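Flavohemoprotein (Vibrio cholerae O1 biovar El Tor, PDB 4EH1) probably detoxifies nitric oxide, using O2 to convert it to nitrate, with this FAD-bound reductase domain passing on electrons from NAD(P)H. Local coordinates at residues S20-P25 with E67-V72. Sequence-based numbering, arbitrary orientation.
Sequences SFVLVP and EYRISV. With FAD (flavin-adenine dinucleotide), chain C.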
ATOM      1  N   SER A  20       4.838  -2.747  -2.842  1.00 22.27           N
ATOM      2  CA  SER A  20       5.060  -2.602  -4.283  1.00 21.89           C
ATOM      3  C   SER A  20       4.948  -1.129  -4.718  1.00 28.33           C
ATOM      4  O   SER A  20       4.200  -0.356  -4.125  1.00 31.90           O
ATOM      5  CB  SER A  20       4.041  -3.413  -5.102  1.00 21.39           C
ATOM      6  OG  SER A  20       4.391  -4.764  -5.222  1.00 31.31           O
ATOM      7  N   PHE A  21       5.661  -0.774  -5.781  1.00 25.05           N
ATOM      8  CA  PHE A  21       5.543   0.545  -6.395  1.00 26.39           C
ATOM      9  C   PHE A  21       5.312   0.365  -7.887  1.00 26.24           C
ATOM     10  O   PHE A  21       6.101  -0.283  -8.563  1.00 27.89           O
ATOM     11  CB  PHE A  21       6.843   1.343  -6.235  1.00 23.75           C
ATOM     12  CG  PHE A  21       7.219   1.623  -4.804  1.00 31.27           C
ATOM     13  CD1 PHE A  21       7.061   2.899  -4.272  1.00 23.32           C
ATOM     14  CD2 PHE A  21       7.738   0.605  -3.986  1.00 24.66           C
ATOM     15  CE1 PHE A  21       7.416   3.163  -2.931  1.00 30.76           C
ATOM     16  CE2 PHE A  21       8.094   0.868  -2.662  1.00 31.38           C
ATOM     17  CZ  PHE A  21       7.934   2.154  -2.137  1.00 27.52           C
ATOM     18  N   VAL A  22       4.255   0.966  -8.397  1.00 27.97           N
ATOM     19  CA  VAL A  22       4.031   1.003  -9.822  1.00 24.34           C
ATOM     20  C   VAL A  22       4.529   2.339 -10.345  1.00 26.73           C
ATOM     21  O   VAL A  22       4.071   3.393  -9.922  1.00 28.43           O
ATOM     22  CB  VAL A  22       2.523   0.853 -10.165  1.00 26.66           C
ATOM     23  CG1 VAL A  22       2.306   0.992 -11.682  1.00 27.59           C
ATOM     24  CG2 VAL A  22       1.981  -0.480  -9.667  1.00 25.35           C
ATOM     25  N   LEU A  23       5.466   2.287 -11.283  1.00 26.96           N
ATOM     26  CA  LEU A  23       6.157   3.472 -11.726  1.00 28.49           C
ATOM     27  C   LEU A  23       5.907   3.763 -13.206  1.00 31.90           C
ATOM     28  O   LEU A  23       5.994   2.875 -14.050  1.00 29.08           O
ATOM     29  CB  LEU A  23       7.653   3.288 -11.511  1.00 34.85           C
ATOM     30  CG  LEU A  23       8.046   2.914 -10.084  1.00 39.26           C
ATOM     31  CD1 LEU A  23       9.352   2.124 -10.062  1.00 36.44           C
ATOM     32  CD2 LEU A  23       8.195   4.198  -9.305  1.00 41.74           C
ATOM     33  N   VAL A  24       5.637   5.020 -13.515  1.00 30.78           N
ATOM     34  CA  VAL A  24       5.462   5.435 -14.900  1.00 34.85           C
ATOM     35  C   VAL A  24       6.436   6.569 -15.247  1.00 37.27           C
ATOM     36  O   VAL A  24       6.763   7.403 -14.402  1.00 34.76           O
ATOM     37  CB  VAL A  24       4.025   5.893 -15.151  1.00 37.90           C
ATOM     38  CG1 VAL A  24       3.034   4.765 -14.822  1.00 38.91           C
ATOM     39  CG2 VAL A  24       3.735   7.084 -14.309  1.00 38.16           C
ATOM     40  N   PRO A  25       6.904   6.606 -16.497  1.00 36.85           N
ATOM     41  CA  PRO A  25       7.907   7.625 -16.818  1.00 38.09           C
ATOM     42  C   PRO A  25       7.300   9.004 -16.679  1.00 43.46           C
ATOM     43  O   PRO A  25       6.157   9.168 -17.068  1.00 45.50           O
ATOM     44  CB  PRO A  25       8.232   7.366 -18.291  1.00 39.62           C
ATOM     45  CG  PRO A  25       7.399   6.245 -18.738  1.00 46.36           C
ATOM     46  CD  PRO A  25       6.380   5.929 -17.691  1.00 43.83           C
ATOM     47  N   GLU A  67       4.326   0.616 -17.943  1.00 33.66           N
ATOM     48  CA  GLU A  67       4.720   0.896 -16.568  1.00 35.34           C
ATOM     49  C   GLU A  67       5.488  -0.256 -15.954  1.00 31.79           C
ATOM     50  O   GLU A  67       5.444  -1.378 -16.451  1.00 32.67           O
ATOM     51  CB  GLU A  67       3.496   1.177 -15.721  1.00 40.19           C
ATOM     52  CG  GLU A  67       2.630  -0.028 -15.591  1.00 50.30           C
ATOM     53  CD  GLU A  67       1.262   0.282 -15.041  1.00 59.43           C
ATOM     54  OE1 GLU A  67       0.805   1.433 -15.202  1.00 62.35           O
ATOM     55  OE2 GLU A  67       0.648  -0.638 -14.452  1.00 61.84           O
ATOM     56  N   TYR A  68       6.199   0.038 -14.869  1.00 27.07           N
ATOM     57  CA  TYR A  68       6.952  -0.972 -14.158  1.00 29.25           C
ATOM     58  C   TYR A  68       6.371  -1.161 -12.756  1.00 30.01           C
ATOM     59  O   TYR A  68       5.940  -0.205 -12.114  1.00 33.86           O
ATOM     60  CB  TYR A  68       8.413  -0.533 -14.025  1.00 32.29           C
ATOM     61  CG  TYR A  68       9.228  -0.486 -15.310  1.00 31.72           C
ATOM     62  CD1 TYR A  68       9.102  -1.474 -16.287  1.00 29.63           C
ATOM     63  CD2 TYR A  68      10.138   0.532 -15.524  1.00 26.74           C
ATOM     64  CE1 TYR A  68       9.868  -1.437 -17.460  1.00 31.08           C
ATOM     65  CE2 TYR A  68      10.899   0.597 -16.691  1.00 28.45           C
ATOM     66  CZ  TYR A  68      10.777  -0.397 -17.645  1.00 30.93           C
ATOM     67  OH  TYR A  68      11.530  -0.328 -18.787  1.00 31.74           O
ATOM     68  N   ARG A  69       6.354  -2.392 -12.274  1.00 27.75           N
ATOM     69  CA  ARG A  69       6.129  -2.616 -10.853  1.00 24.68           C
ATOM     70  C   ARG A  69       7.381  -3.258 -10.216  1.00 28.28           C
ATOM     71  O   ARG A  69       7.950  -4.232 -10.745  1.00 26.40           O
ATOM     72  CB  ARG A  69       4.894  -3.484 -10.602  1.00 23.46           C
ATOM     73  CG  ARG A  69       4.606  -3.727  -9.103  1.00 25.49           C
ATOM     74  CD  ARG A  69       3.337  -4.537  -8.898  1.00 24.85           C
ATOM     75  NE  ARG A  69       3.604  -5.962  -9.019  1.00 27.74           N
ATOM     76  CZ  ARG A  69       2.679  -6.901  -8.844  1.00 31.84           C
ATOM     77  NH1 ARG A  69       1.431  -6.559  -8.546  1.00 25.71           N
ATOM     78  NH2 ARG A  69       3.003  -8.182  -8.953  1.00 31.37           N
ATOM     79  N   ILE A  70       7.808  -2.690  -9.094  1.00 20.63           N
ATOM     80  CA  ILE A  70       8.829  -3.332  -8.264  1.00 24.29           C
ATOM     81  C   ILE A  70       8.258  -3.554  -6.867  1.00 24.96           C
ATOM     82  O   ILE A  70       7.272  -2.917  -6.483  1.00 24.95           O
ATOM     83  CB  ILE A  70      10.077  -2.471  -8.116  1.00 23.89           C
ATOM     84  CG1 ILE A  70       9.696  -1.130  -7.504  1.00 25.17           C
ATOM     85  CG2 ILE A  70      10.841  -2.301  -9.487  1.00 22.64           C
ATOM     86  CD1 ILE A  70      10.949  -0.323  -7.076  1.00 27.59           C
ATOM     87  N   SER A  71       8.891  -4.438  -6.105  1.00 25.06           N
ATOM     88  CA  SER A  71       8.397  -4.807  -4.778  1.00 23.00           C
ATOM     89  C   SER A  71       9.575  -4.868  -3.818  1.00 32.47           C
ATOM     90  O   SER A  71      10.511  -5.672  -3.990  1.00 22.02           O
ATOM     91  CB  SER A  71       7.693  -6.163  -4.818  1.00 22.57           C
ATOM     92  OG  SER A  71       6.722  -6.196  -5.868  1.00 27.69           O
ATOM     93  N   VAL A  72       9.485  -4.040  -2.784  1.00 28.79           N
ATOM     94  CA  VAL A  72      10.627  -3.636  -2.008  1.00 26.45           C
ATOM     95  C   VAL A  72      10.484  -4.053  -0.538  1.00 26.58           C
ATOM     96  O   VAL A  72       9.534  -3.676   0.150  1.00 19.57           O
ATOM     97  CB  VAL A  72      10.780  -2.100  -2.098  1.00 25.18           C
ATOM     98  CG1 VAL A  72      11.839  -1.628  -1.131  1.00 22.61           C
ATOM     99  CG2 VAL A  72      11.044  -1.654  -3.586  1.00 17.74           C
TER
HETATM  100  PA  FAD C 301      21.531  -0.901   2.966  1.00 29.10           P
HETATM  101  O1A FAD C 301      22.324  -1.060   1.784  1.00 24.76           O
HETATM  102  O2A FAD C 301      21.482   0.325   3.686  1.00 20.05           O
HETATM  103  O5B FAD C 301      22.023  -1.958   3.981  1.00 27.54           O
HETATM  104  C5B FAD C 301      22.510  -3.202   3.549  1.00 35.66           C
HETATM  105  C4B FAD C 301      22.790  -4.173   4.682  1.00 42.52           C
HETATM  106  O4B FAD C 301      23.955  -3.811   5.397  1.00 40.60           O
HETATM  107  C3B FAD C 301      21.650  -4.149   5.655  1.00 49.74           C
HETATM  108  O3B FAD C 301      21.488  -5.445   6.170  1.00 56.93           O
HETATM  109  C2B FAD C 301      22.130  -3.249   6.742  1.00 42.70           C
HETATM  110  O2B FAD C 301      21.536  -3.679   7.927  1.00 47.02           O
HETATM  111  C1B FAD C 301      23.619  -3.430   6.710  1.00 41.42           C
HETATM  112  N9A FAD C 301      24.263  -2.160   7.027  1.00 42.10           N
HETATM  113  C8A FAD C 301      23.980  -0.983   6.515  1.00 49.58           C
HETATM  114  N7A FAD C 301      24.744  -0.028   7.044  1.00 50.53           N
HETATM  115  C5A FAD C 301      25.531  -0.607   7.922  1.00 44.76           C
HETATM  116  C6A FAD C 301      26.571  -0.156   8.834  1.00 45.76           C
HETATM  117  N6A FAD C 301      26.929   1.134   8.903  1.00 43.63           N
HETATM  118  N1A FAD C 301      27.130  -1.082   9.589  1.00 40.74           N
HETATM  119  C2A FAD C 301      26.785  -2.348   9.520  1.00 40.12           C
HETATM  120  N3A FAD C 301      25.853  -2.825   8.722  1.00 42.16           N
HETATM  121  C4A FAD C 301      25.198  -2.013   7.916  1.00 40.78           C
HETATM  122  N1  FAD C 301      15.399  -5.977  -2.935  1.00 22.54           N
HETATM  123  C2  FAD C 301      14.069  -5.941  -2.935  1.00 32.03           C
HETATM  124  O2  FAD C 301      13.508  -5.507  -1.961  1.00 24.52           O
HETATM  125  N3  FAD C 301      13.324  -6.339  -3.950  1.00 23.99           N
HETATM  126  C4  FAD C 301      13.837  -6.800  -5.050  1.00 25.79           C
HETATM  127  O4  FAD C 301      13.101  -7.140  -5.939  1.00 22.99           O
HETATM  128  C4X FAD C 301      15.299  -6.889  -5.130  1.00 24.51           C
HETATM  129  N5  FAD C 301      15.906  -7.358  -6.195  1.00 31.42           N
HETATM  130  C5X FAD C 301      17.221  -7.440  -6.243  1.00 27.16           C
HETATM  131  C6  FAD C 301      17.796  -7.937  -7.369  1.00 32.02           C
HETATM  132  C7  FAD C 301      19.150  -8.041  -7.454  1.00 31.02           C
HETATM  133  C7M FAD C 301      19.781  -8.587  -8.678  1.00 23.45           C
HETATM  134  C8  FAD C 301      19.987  -7.606  -6.346  1.00 28.12           C
HETATM  135  C8M FAD C 301      21.456  -7.723  -6.483  1.00 30.66           C
HETATM  136  C9  FAD C 301      19.417  -7.100  -5.212  1.00 30.00           C
HETATM  137  C9A FAD C 301      18.053  -7.010  -5.119  1.00 22.76           C
HETATM  138  N10 FAD C 301      17.449  -6.505  -3.979  1.00 28.18           N
HETATM  139  C10 FAD C 301      16.065  -6.442  -3.969  1.00 23.07           C
HETATM  140  C1' FAD C 301      18.253  -6.030  -2.860  1.00 25.42           C
HETATM  141  C2' FAD C 301      18.285  -4.502  -2.865  1.00 28.74           C
HETATM  142  O2' FAD C 301      18.915  -3.958  -4.004  1.00 25.96           O
HETATM  143  C3' FAD C 301      19.008  -3.841  -1.710  1.00 26.37           C
HETATM  144  O3' FAD C 301      20.292  -4.374  -1.535  1.00 22.91           O
HETATM  145  C4' FAD C 301      18.230  -3.804  -0.408  1.00 28.67           C
HETATM  146  O4' FAD C 301      16.990  -3.181  -0.646  1.00 26.45           O
HETATM  147  C5' FAD C 301      18.962  -3.110   0.735  1.00 27.57           C
HETATM  148  O5' FAD C 301      19.251  -1.764   0.503  1.00 25.75           O
HETATM  149  P   FAD C 301      19.156  -0.669   1.578  1.00 28.08           P
HETATM  150  O1P FAD C 301      19.730   0.503   1.004  1.00 27.35           O
HETATM  151  O2P FAD C 301      17.821  -0.617   2.037  1.00 28.15           O
HETATM  152  O3P FAD C 301      20.045  -1.253   2.698  1.00 22.61           O
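Ile70 lies across from Phe21 and diagonally from Leu23, on the buried face these side chains share in an antiparallel strand pair. Its chi1 of 58° puts CG1 between the backbone N and carbonyl carbon, where it meets Phe21 CB at 4.0 Å and Leu23 CD1 at 4.2 Å. Two residues on, Val72 CG2 approaches the Phe21 ring obliquely at CD2 and CE2. Beneath these side chains the backbones form two antiparallel hydrogen-bonded pairs, Phe21-Ile70 and Leu23-Tyr68, each bonded in both directions; Leu23 N to Tyr68 O is 2.7 Å, with an N-H...O angle of 169°. On the other face, Val22 CG1 packs against the carboxylate carbon CD of Glu67 at 3.6 Å, and the aliphatic part of Arg69 passes Ser20, while its guanidinium goes on to Ser60 O and Glu161. At the polar end the hydroxyls Ser20 OG and Ser71 OG lie 2.8 Å apart; Glu14 and Ser60 respectively also bind them. Beyond them Ser71 O accepts the flavin N3 hydrogen at 2.9 Å. Strand 68-73 is thus part of the antiparallel FAD-binding barrel of the ferredoxin-reductase-like fold and presents its backbone to the isoalloxazine pyrimidine edge.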